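Local coordinates for protein glutathione peroxidase (Hypocrea jecorina, PDB 6VPD) that probably reduces hydroperoxides to alcohols with electrons drawn from thioredoxin, as a thioredoxin-fold peroxidase of the glutathione peroxidase family, at residues S25-P35 with H132-E141. Numbering follows the deposited sequence.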
loop_
_atom_site.group_PDB
_atom_site.type_symbol
_atom_site.label_atom_id
_atom_site.label_comp_id
_atom_site.label_asym_id
_atom_site.label_seq_id
_atom_site.Cartn_x
_atom_site.Cartn_y
_atom_site.Cartn_z
ATOM N N SER A 25 27.649 -2.090 -1.527
ATOM C CA SER A 25 28.744 -2.987 -1.893
ATOM C C SER A 25 29.569 -2.466 -3.083
ATOM O O SER A 25 29.906 -3.244 -3.981
ATOM C CB SER A 25 28.194 -4.379 -2.218
ATOM O OG SER A 25 27.047 -4.286 -3.048
ATOM N N ALA A 26 29.873 -1.153 -3.085
ATOM C CA ALA A 26 30.678 -0.454 -4.099
ATOM C C ALA A 26 30.061 -0.528 -5.494
ATOM O O ALA A 26 30.547 0.108 -6.441
ATOM C CB ALA A 26 32.111 -0.992 -4.131
ATOM N N THR A 27 28.995 -1.308 -5.631
ATOM C CA THR A 27 28.236 -1.302 -6.863
ATOM C C THR A 27 27.465 0.008 -6.976
ATOM O O THR A 27 27.104 0.643 -5.977
ATOM C CB THR A 27 27.278 -2.489 -6.911
ATOM O OG1 THR A 27 27.878 -3.610 -6.261
ATOM C CG2 THR A 27 26.975 -2.873 -8.350
ATOM N N SER A 28 27.247 0.426 -8.211
ATOM C CA SER A 28 26.449 1.588 -8.509
ATOM C C SER A 28 25.320 1.161 -9.426
ATOM O O SER A 28 25.466 0.229 -10.224
ATOM C CB SER A 28 27.257 2.676 -9.183
ATOM O OG SER A 28 26.740 2.902 -10.484
ATOM N N PHE A 29 24.197 1.861 -9.297
ATOM C CA PHE A 29 23.038 1.583 -10.127
ATOM C C PHE A 29 23.414 1.570 -11.596
ATOM O O PHE A 29 22.929 0.737 -12.363
ATOM C CB PHE A 29 21.958 2.633 -9.829
ATOM C CG PHE A 29 20.790 2.607 -10.755
ATOM C CD1 PHE A 29 19.733 1.730 -10.544
ATOM C CD2 PHE A 29 20.717 3.495 -11.805
ATOM C CE1 PHE A 29 18.622 1.727 -11.390
ATOM C CE2 PHE A 29 19.625 3.493 -12.650
ATOM C CZ PHE A 29 18.570 2.611 -12.437
ATOM N N PHE A 30 24.307 2.456 -12.003
ATOM C CA PHE A 30 24.643 2.503 -13.423
ATOM C C PHE A 30 25.533 1.334 -13.882
ATOM O O PHE A 30 25.857 1.266 -15.078
ATOM C CB PHE A 30 25.291 3.855 -13.743
ATOM C CG PHE A 30 24.494 5.053 -13.239
ATOM C CD1 PHE A 30 23.309 5.439 -13.859
ATOM C CD2 PHE A 30 24.938 5.790 -12.145
ATOM C CE1 PHE A 30 22.587 6.540 -13.393
ATOM C CE2 PHE A 30 24.222 6.885 -11.679
ATOM C CZ PHE A 30 23.048 7.260 -12.308
ATOM N N ASP A 31 25.910 0.409 -12.985
ATOM C CA ASP A 31 26.562 -0.835 -13.389
ATOM C C ASP A 31 25.596 -1.825 -14.049
ATOM O O ASP A 31 26.049 -2.809 -14.647
ATOM C CB ASP A 31 27.225 -1.532 -12.179
ATOM C CG ASP A 31 28.413 -0.743 -11.596
ATOM O OD1 ASP A 31 28.896 0.178 -12.284
ATOM O OD2 ASP A 31 28.864 -1.042 -10.457
ATOM N N PHE A 32 24.288 -1.611 -13.953
ATOM C CA PHE A 32 23.362 -2.677 -14.303
ATOM C C PHE A 32 22.882 -2.530 -15.741
ATOM O O PHE A 32 22.933 -1.451 -16.332
ATOM C CB PHE A 32 22.168 -2.688 -13.360
ATOM C CG PHE A 32 22.446 -3.309 -12.022
ATOM C CD1 PHE A 32 22.922 -2.541 -10.976
ATOM C CD2 PHE A 32 22.200 -4.669 -11.803
ATOM C CE1 PHE A 32 23.177 -3.121 -9.743
ATOM C CE2 PHE A 32 22.442 -5.247 -10.576
ATOM C CZ PHE A 32 22.929 -4.474 -9.544
ATOM N N LYS A 33 22.435 -3.650 -16.301
ATOM C CA LYS A 33 21.784 -3.713 -17.601
ATOM C C LYS A 33 20.390 -4.287 -17.397
ATOM O O LYS A 33 20.188 -5.143 -16.534
ATOM C CB LYS A 33 22.570 -4.589 -18.599
ATOM C CG LYS A 33 23.988 -4.133 -18.883
ATOM C CD LYS A 33 24.977 -4.732 -17.875
ATOM C CE LYS A 33 26.396 -4.204 -18.115
ATOM N NZ LYS A 33 27.442 -5.054 -17.447
ATOM N N VAL A 34 19.430 -3.807 -18.180
ATOM C CA VAL A 34 18.030 -4.216 -18.063
ATOM C C VAL A 34 17.437 -4.317 -19.458
ATOM O O VAL A 34 17.910 -3.660 -20.400
ATOM C CB VAL A 34 17.213 -3.216 -17.217
ATOM C CG1 VAL A 34 17.670 -3.193 -15.762
ATOM C CG2 VAL A 34 17.333 -1.833 -17.825
ATOM N N PRO A 35 16.381 -5.113 -19.628
ATOM C CA PRO A 35 15.710 -5.167 -20.933
ATOM C C PRO A 35 14.691 -4.053 -21.079
ATOM O O PRO A 35 13.940 -3.750 -20.150
ATOM C CB PRO A 35 15.016 -6.531 -20.910
ATOM C CG PRO A 35 14.627 -6.670 -19.465
ATOM C CD PRO A 35 15.763 -6.042 -18.663
ATOM N N HIS A 132 14.906 -9.807 -10.979
ATOM C CA HIS A 132 15.981 -9.275 -11.798
ATOM C C HIS A 132 17.133 -8.821 -10.903
ATOM O O HIS A 132 16.892 -8.237 -9.837
ATOM C CB HIS A 132 15.483 -8.113 -12.657
ATOM C CG HIS A 132 16.493 -7.647 -13.652
ATOM N ND1 HIS A 132 17.625 -6.953 -13.286
ATOM C CD2 HIS A 132 16.573 -7.822 -14.993
ATOM C CE1 HIS A 132 18.349 -6.703 -14.363
ATOM N NE2 HIS A 132 17.733 -7.221 -15.410
ATOM N N PRO A 133 18.389 -9.088 -11.288
ATOM C CA PRO A 133 19.518 -8.695 -10.420
ATOM C C PRO A 133 19.461 -7.251 -9.970
ATOM O O PRO A 133 19.831 -6.958 -8.828
ATOM C CB PRO A 133 20.755 -8.966 -11.296
ATOM C CG PRO A 133 20.321 -10.049 -12.228
ATOM C CD PRO A 133 18.835 -9.831 -12.484
ATOM N N LEU A 134 18.986 -6.340 -10.826
ATOM C CA LEU A 134 18.839 -4.944 -10.420
ATOM C C LEU A 134 17.995 -4.807 -9.151
ATOM O O LEU A 134 18.374 -4.095 -8.214
ATOM C CB LEU A 134 18.221 -4.131 -11.555
ATOM C CG LEU A 134 17.882 -2.707 -11.094
ATOM C CD1 LEU A 134 19.144 -1.913 -10.679
ATOM C CD2 LEU A 134 17.026 -1.946 -12.106
ATOM N N TYR A 135 16.832 -5.471 -9.113
ATOM C CA TYR A 135 15.958 -5.354 -7.949
ATOM C C TYR A 135 16.512 -6.077 -6.731
ATOM O O TYR A 135 16.244 -5.655 -5.598
ATOM C CB TYR A 135 14.555 -5.866 -8.272
ATOM C CG TYR A 135 13.694 -4.731 -8.719
ATOM C CD1 TYR A 135 12.991 -3.985 -7.804
ATOM C CD2 TYR A 135 13.662 -4.347 -10.051
ATOM C CE1 TYR A 135 12.228 -2.913 -8.196
ATOM C CE2 TYR A 135 12.898 -3.260 -10.460
ATOM C CZ TYR A 135 12.180 -2.553 -9.523
ATOM O OH TYR A 135 11.423 -1.479 -9.907
ATOM N N LYS A 136 17.273 -7.160 -6.920
ATOM C CA LYS A 136 17.963 -7.736 -5.773
ATOM C C LYS A 136 18.897 -6.710 -5.133
ATOM O O LYS A 136 18.959 -6.587 -3.903
ATOM C CB LYS A 136 18.717 -8.994 -6.194
ATOM C CG LYS A 136 17.796 -10.169 -6.503
ATOM C CD LYS A 136 18.570 -11.456 -6.725
ATOM C CE LYS A 136 17.637 -12.565 -7.271
ATOM N NZ LYS A 136 18.349 -13.857 -7.495
ATOM N N TRP A 137 19.581 -5.916 -5.955
ATOM C CA TRP A 137 20.460 -4.882 -5.426
ATOM C C TRP A 137 19.669 -3.745 -4.776
ATOM O O TRP A 137 19.972 -3.345 -3.644
ATOM C CB TRP A 137 21.357 -4.361 -6.546
ATOM C CG TRP A 137 22.304 -3.289 -6.132
ATOM C CD1 TRP A 137 23.510 -3.449 -5.502
ATOM C CD2 TRP A 137 22.141 -1.881 -6.341
ATOM N NE1 TRP A 137 24.103 -2.229 -5.313
ATOM C CE2 TRP A 137 23.283 -1.248 -5.816
ATOM C CE3 TRP A 137 21.152 -1.098 -6.940
ATOM C CZ2 TRP A 137 23.453 0.132 -5.862
ATOM C CZ3 TRP A 137 21.312 0.266 -6.964
ATOM C CH2 TRP A 137 22.451 0.867 -6.433
ATOM N N LEU A 138 18.658 -3.201 -5.481
ATOM C CA LEU A 138 17.850 -2.113 -4.923
ATOM C C LEU A 138 17.278 -2.470 -3.552
ATOM O O LEU A 138 17.228 -1.627 -2.653
ATOM C CB LEU A 138 16.701 -1.750 -5.872
ATOM C CG LEU A 138 17.027 -0.966 -7.148
ATOM C CD1 LEU A 138 15.771 -0.707 -7.948
ATOM C CD2 LEU A 138 17.750 0.332 -6.868
ATOM N N LYS A 139 16.851 -3.721 -3.371
ATOM C CA LYS A 139 16.159 -4.105 -2.142
ATOM C C LYS A 139 17.121 -4.204 -0.957
ATOM O O LYS A 139 16.817 -3.691 0.126
ATOM C CB LYS A 139 15.399 -5.415 -2.382
ATOM C CG LYS A 139 14.034 -5.208 -3.091
ATOM C CD LYS A 139 13.673 -6.333 -4.054
ATOM C CE LYS A 139 13.385 -7.633 -3.364
ATOM N NZ LYS A 139 13.544 -8.762 -4.307
ATOM N N LYS A 140 18.286 -4.848 -1.145
ATOM C CA LYS A 140 19.336 -4.858 -0.128
ATOM C C LYS A 140 19.816 -3.454 0.193
ATOM O O LYS A 140 20.026 -3.114 1.363
ATOM C CB LYS A 140 20.540 -5.688 -0.594
ATOM C CG LYS A 140 20.296 -7.186 -0.697
ATOM C CD LYS A 140 20.120 -7.808 0.674
ATOM C CE LYS A 140 19.791 -9.282 0.578
ATOM N NZ LYS A 140 19.382 -9.834 1.896
ATOM N N GLU A 141 20.030 -2.629 -0.837
ATOM C CA GLU A 141 20.620 -1.306 -0.630
ATOM C C GLU A 141 19.701 -0.371 0.141
ATOM O O GLU A 141 20.179 0.547 0.815
ATOM C CB GLU A 141 20.989 -0.685 -1.968
ATOM C CG GLU A 141 22.238 -1.318 -2.555
ATOM C CD GLU A 141 23.454 -1.178 -1.631
ATOM O OE1 GLU A 141 24.094 -2.207 -1.310
ATOM O OE2 GLU A 141 23.761 -0.030 -1.215
#
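His132 ND1 accepts the N-H of Leu134 at 2.9 Å, nearly in the ring plane and fairly straight (159°), a capping bond from the N-cap residue of helix 133-141; the neighbouring ring carbon CE1 lies 3.2 Å from Lys33 O, near the ring plane. Val34 CG1 approaches that ring obliquely and also touches Leu134 CD2. Farther along, the Phe32 ring lies against the first turn of the helix: Leu134 CA makes a CH-pi contact over one face, 4.0 Å from the ring centroid, while Phe32 CZ reaches Trp137 CB. The Phe32 ring and the five-membered ring of Trp137 meet obliquely, planes at 46°, with Phe32 CE1 over one indole face and Glu141 CG covering the opposite one. Because Trp137 CG lies anti to the backbone N (chi1 180°), the indole stands out from the helix and reaches Thr27 and Phe29. Its CH2 comes to 3.5 Å from Phe29 N, CZ3 packs on Phe29 CB, and NE1 lies 3.6 Å from Thr27 CB. Phe29, buried, sets CD1 against Leu134 CD1 at 3.7 Å and continues onto Val54 and Ile160 of the central sheet, where Leu138 also packs. Were Trp137 an alanine, the space between the helix and residues 27-29 would probably be left unfilled, with Phe32 CE1 and Phe29 CB deprived of their indole partner and the Phe32 ring able to shift. The contact packs the first modelled residues, up to the short hairpin strand 33-35, against a helix that lies over the thioredoxin-fold sheet, away from the predicted active-site Cys61. Its cohesion rests mainly on aromatic and aliphatic packing, while the assigned side-chain bonds shape each segment from within.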